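Side-chain contacts in type-2 restriction enzyme NlaIV (Neisseria lactamica, PDB 6QM2), which recognises the double-stranded DNA sequence 5'-GGNNCC-3' and cleaves it after the third nucleotide, leaving blunt ends with terminal 5'-phosphates: residues A[188-191]-A[192-195]; A[115-118]-A[119-122]. All coordinates share one frame; numbering follows the deposited sequence.

Contact 1: A[188-191]-A[192-195]; sequences FECL and EDFV
The N-terminal end of helix 191-204 is closed by a cysteine N-cap and a phenylalanine pair that brackets the first turn. Cys190 holds the N-cap position. With chi1 at 63°, SG is tucked between its own backbone N and carbonyl carbon and swings over the start of the helix, where it weakly accepts the amide of Asp193 (Asp193 N to Cys190 SG, 3.6 Å). Sulfur is a weak acceptor, in keeping with the length of this bond. Behind the cap, the bond from Phe194 N to Cys190 O is nearly straight but weak at 3.3 Å, and Val195 N donates to Leu191 O at 3.0 Å. One turn apart along the helix, methyl CD1 of Leu191 rests on CG2 of Val195, 3.7 Å away.

Phe188, just ahead of the cap, folds back over the turn. CA of Phe194 sits over the middle of the Phe188 ring face in a CH-pi contact, 3.9 Å from that ring's centroid. The Phe194 ring presents its CD1 edge to the same residue, 3.8 Å from Phe188 CD2, in an offset edge-to-face pair with planes at 83°. The Phe188 face thus receives both the backbone CA and the ring edge of one residue.

Glu189 and Asp193 bring carboxylates near each other, and Lys242 bridges both; Tyr243 also bonds to Asp193 OD2 and meets the Phe188 ring. Trp236 and Ile239 of helix 236-239 pack against Phe188 and Asp193 respectively, whereas Val195 faces Trp215 and Phe219 of helix 215-227.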
loop_
_atom_site.group_PDB
_atom_site.type_symbol
_atom_site.label_atom_id
_atom_site.label_comp_id
_atom_site.label_asym_id
_atom_site.label_seq_id
_atom_site.Cartn_x
_atom_site.Cartn_y
_atom_site.Cartn_z
ATOM N N PHE A 188 -18.440 -24.308 9.696
ATOM C CA PHE A 188 -19.512 -25.142 9.143
ATOM C C PHE A 188 -19.010 -26.566 8.879
ATOM O O PHE A 188 -17.923 -26.759 8.325
ATOM C CB PHE A 188 -20.099 -24.545 7.862
ATOM C CG PHE A 188 -20.805 -23.234 8.063
ATOM C CD1 PHE A 188 -22.068 -23.192 8.643
ATOM C CD2 PHE A 188 -20.222 -22.040 7.646
ATOM C CE1 PHE A 188 -22.732 -21.982 8.819
ATOM C CE2 PHE A 188 -20.881 -20.829 7.814
ATOM C CZ PHE A 188 -22.138 -20.799 8.405
ATOM N N GLU A 189 -19.808 -27.549 9.288
ATOM C CA GLU A 189 -19.431 -28.965 9.202
ATOM C C GLU A 189 -19.461 -29.507 7.771
ATOM O O GLU A 189 -18.680 -30.397 7.423
ATOM C CB GLU A 189 -20.344 -29.809 10.099
ATOM C CG GLU A 189 -20.141 -29.537 11.587
ATOM C CD GLU A 189 -21.270 -30.043 12.473
ATOM O OE1 GLU A 189 -22.224 -30.687 11.976
ATOM O OE2 GLU A 189 -21.198 -29.783 13.691
ATOM N N CYS A 190 -20.363 -28.968 6.952
ATOM C CA CYS A 190 -20.516 -29.393 5.568
ATOM C C CYS A 190 -21.020 -28.258 4.677
ATOM O O CYS A 190 -21.463 -27.212 5.165
ATOM C CB CYS A 190 -21.509 -30.545 5.506
ATOM S SG CYS A 190 -23.160 -30.073 6.068
ATOM N N LEU A 191 -20.961 -28.498 3.370
ATOM C CA LEU A 191 -21.462 -27.564 2.362
ATOM C C LEU A 191 -22.930 -27.184 2.574
ATOM O O LEU A 191 -23.284 -26.015 2.459
ATOM C CB LEU A 191 -21.284 -28.162 0.961
ATOM C CG LEU A 191 -21.889 -27.415 -0.229
ATOM C CD1 LEU A 191 -21.344 -26.003 -0.304
ATOM C CD2 LEU A 191 -21.603 -28.167 -1.517
ATOM N N GLU A 192 -23.773 -28.165 2.884
ATOM C CA GLU A 192 -25.220 -27.932 2.995
ATOM C C GLU A 192 -25.545 -26.901 4.076
ATOM O O GLU A 192 -26.403 -26.035 3.873
ATOM C CB GLU A 192 -25.988 -29.240 3.267
ATOM C CG GLU A 192 -26.078 -30.206 2.083
ATOM C CD GLU A 192 -24.874 -31.132 1.921
ATOM O OE1 GLU A 192 -23.925 -31.064 2.737
ATOM O OE2 GLU A 192 -24.877 -31.938 0.962
ATOM N N ASP A 193 -24.844 -26.993 5.208
ATOM C CA ASP A 193 -25.033 -26.062 6.328
ATOM C C ASP A 193 -24.590 -24.643 5.973
ATOM O O ASP A 193 -25.309 -23.686 6.261
ATOM C CB ASP A 193 -24.288 -26.549 7.583
ATOM C CG ASP A 193 -24.890 -27.824 8.183
ATOM O OD1 ASP A 193 -25.915 -28.329 7.681
ATOM O OD2 ASP A 193 -24.327 -28.328 9.176
ATOM N N PHE A 194 -23.415 -24.516 5.351
ATOM C CA PHE A 194 -22.936 -23.229 4.814
ATOM C C PHE A 194 -23.985 -22.583 3.902
ATOM O O PHE A 194 -24.319 -21.411 4.064
ATOM C CB PHE A 194 -21.608 -23.418 4.059
ATOM C CG PHE A 194 -21.121 -22.187 3.327
ATOM C CD1 PHE A 194 -20.401 -21.206 3.992
ATOM C CD2 PHE A 194 -21.369 -22.016 1.969
ATOM C CE1 PHE A 194 -19.948 -20.077 3.321
ATOM C CE2 PHE A 194 -20.919 -20.888 1.295
ATOM C CZ PHE A 194 -20.207 -19.917 1.971
ATOM N N VAL A 195 -24.513 -23.365 2.965
ATOM C CA VAL A 195 -25.509 -22.869 2.019
ATOM C C VAL A 195 -26.796 -22.495 2.754
ATOM O O VAL A 195 -27.426 -21.487 2.413
ATOM C CB VAL A 195 -25.788 -23.888 0.884
ATOM C CG1 VAL A 195 -26.952 -23.437 0.002
ATOM C CG2 VAL A 195 -24.538 -24.095 0.030
#

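Contact 2: A[115-118]-A[119-122]; sequences IHKP and YMLD
Lys117, the first residue to leave helical geometry after helix 107-116, lies against the ring of Tyr119. Lys117 CB stands over one face toward the rim, 3.9 Å from the centroid of the Tyr119 ring, in a CH-pi contact, and the extended chain runs on past the phenol, with Lys117 CD 3.2 Å from Tyr119 OH. The tyrosine ring turns back over the lysine, the two side chains crossing at a slant, because chi1 of 55° places CG between backbone N and carbonyl carbon. Lys117 O accepts Met120 N at 3.0 Å, and Met120 CG packs 4.0 Å from Lys117 CB.

Pro118 comes next. Lacking an amide hydrogen, it suits the start of a 3-10 turn, where its nitrogen need donate to nothing. Pro118 O accepts Leu121 N at 3.0 Å, and Leu121 CB lies 3.4 Å from that oxygen. In both i to i+3 bonds the donor stands well out of the carbonyl plane, by 42° at Lys117 O and 46° at Pro118 O.

Tyr119 also meets the ring of His226, and Met120 packs on Pro75, a residue of the sodium site. Chemically, the turn pairs hydrogen-bonded backbone with aliphatic-aromatic packing: the lysine contributes its methylenes to the ring, and no charge pairing links the two.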
loop_
_atom_site.group_PDB
_atom_site.type_symbol
_atom_site.label_atom_id
_atom_site.label_comp_id
_atom_site.label_asym_id
_atom_site.label_seq_id
_atom_site.Cartn_x
_atom_site.Cartn_y
_atom_site.Cartn_z
ATOM N N ILE A 115 -26.150 -19.268 -7.175
ATOM C CA ILE A 115 -27.313 -19.760 -7.924
ATOM C C ILE A 115 -26.950 -19.979 -9.394
ATOM O O ILE A 115 -27.253 -21.025 -9.954
ATOM C CB ILE A 115 -28.530 -18.820 -7.792
ATOM C CG1 ILE A 115 -29.143 -19.008 -6.402
ATOM C CG2 ILE A 115 -29.568 -19.093 -8.888
ATOM C CD1 ILE A 115 -30.256 -18.044 -6.058
ATOM N N HIS A 116 -26.316 -18.988 -10.012
ATOM C CA HIS A 116 -25.941 -19.069 -11.427
ATOM C C HIS A 116 -24.791 -20.061 -11.645
ATOM O O HIS A 116 -24.756 -20.760 -12.659
ATOM C CB HIS A 116 -25.565 -17.680 -11.967
ATOM C CG HIS A 116 -26.719 -16.722 -12.041
ATOM N ND1 HIS A 116 -26.990 -15.970 -13.165
ATOM C CD2 HIS A 116 -27.674 -16.394 -11.134
ATOM C CE1 HIS A 116 -28.057 -15.220 -12.947
ATOM N NE2 HIS A 116 -28.492 -15.461 -11.722
ATOM N N LYS A 117 -23.870 -20.129 -10.682
ATOM C CA LYS A 117 -22.673 -20.961 -10.775
ATOM C C LYS A 117 -22.402 -21.695 -9.446
ATOM O O LYS A 117 -21.445 -21.371 -8.738
ATOM C CB LYS A 117 -21.472 -20.084 -11.145
ATOM C CG LYS A 117 -21.603 -19.310 -12.449
ATOM C CD LYS A 117 -20.334 -18.510 -12.715
ATOM C CE LYS A 117 -20.403 -17.710 -14.005
ATOM N NZ LYS A 117 -19.039 -17.328 -14.467
ATOM N N PRO A 118 -23.239 -22.697 -9.103
ATOM C CA PRO A 118 -23.074 -23.473 -7.857
ATOM C C PRO A 118 -21.717 -24.146 -7.691
ATOM O O PRO A 118 -21.275 -24.365 -6.566
ATOM C CB PRO A 118 -24.161 -24.549 -7.959
ATOM C CG PRO A 118 -25.158 -24.005 -8.910
ATOM C CD PRO A 118 -24.393 -23.173 -9.888
ATOM N N TYR A 119 -21.083 -24.491 -8.804
ATOM C CA TYR A 119 -19.715 -25.020 -8.796
ATOM C C TYR A 119 -18.652 -24.126 -8.119
ATOM O O TYR A 119 -17.564 -24.614 -7.783
ATOM C CB TYR A 119 -19.264 -25.403 -10.214
ATOM C CG TYR A 119 -19.365 -24.302 -11.257
ATOM C CD1 TYR A 119 -18.333 -23.387 -11.439
ATOM C CD2 TYR A 119 -20.488 -24.194 -12.081
ATOM C CE1 TYR A 119 -18.424 -22.384 -12.401
ATOM C CE2 TYR A 119 -20.587 -23.194 -13.040
ATOM C CZ TYR A 119 -19.552 -22.297 -13.199
ATOM O OH TYR A 119 -19.646 -21.315 -14.150
ATOM N N MET A 120 -18.958 -22.841 -7.920
ATOM C CA MET A 120 -18.106 -21.959 -7.109
ATOM C C MET A 120 -17.965 -22.406 -5.648
ATOM O O MET A 120 -16.946 -22.133 -5.018
ATOM C CB MET A 120 -18.611 -20.512 -7.159
ATOM C CG MET A 120 -18.446 -19.836 -8.511
ATOM S SD MET A 120 -16.730 -19.810 -9.074
ATOM C CE MET A 120 -16.904 -19.011 -10.670
ATOM N N LEU A 121 -18.963 -23.109 -5.122
ATOM C CA LEU A 121 -18.890 -23.652 -3.759
ATOM C C LEU A 121 -17.826 -24.742 -3.575
ATOM O O LEU A 121 -17.461 -25.052 -2.438
ATOM C CB LEU A 121 -20.249 -24.201 -3.324
ATOM C CG LEU A 121 -21.383 -23.179 -3.229
ATOM C CD1 LEU A 121 -22.749 -23.849 -3.235
ATOM C CD2 LEU A 121 -21.218 -22.311 -1.993
ATOM N N ASP A 122 -17.352 -25.331 -4.677
ATOM C CA ASP A 122 -16.299 -26.348 -4.637
ATOM C C ASP A 122 -14.921 -25.772 -4.976
ATOM O O ASP A 122 -13.995 -26.538 -5.247
ATOM C CB ASP A 122 -16.643 -27.501 -5.599
ATOM C CG ASP A 122 -16.077 -28.846 -5.143
ATOM O OD1 ASP A 122 -16.468 -29.312 -4.054
ATOM O OD2 ASP A 122 -15.255 -29.444 -5.876
#

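How the contacts relate
Contact 2 comes first along the chain, contact 1 some 66 residues later; they run in series, neither nested nor crossing. Each closes only a local turn: 115-122 carries the chain from helix 107-116 toward strand 124-132 of the mixed sheet, and 188-195 leads from the loop after strand 168-172 into helix 191-204. They meet in space through Leu121, whose CD2 lies 3.6 Å from Phe194 CE2, and which also packs on the Leu191 and Val195 side chains. Phe219 of helix 215-227 is shared, touching Leu121 and Val195. The exit of one helix is thereby joined to the entry of another through shared apolar packing.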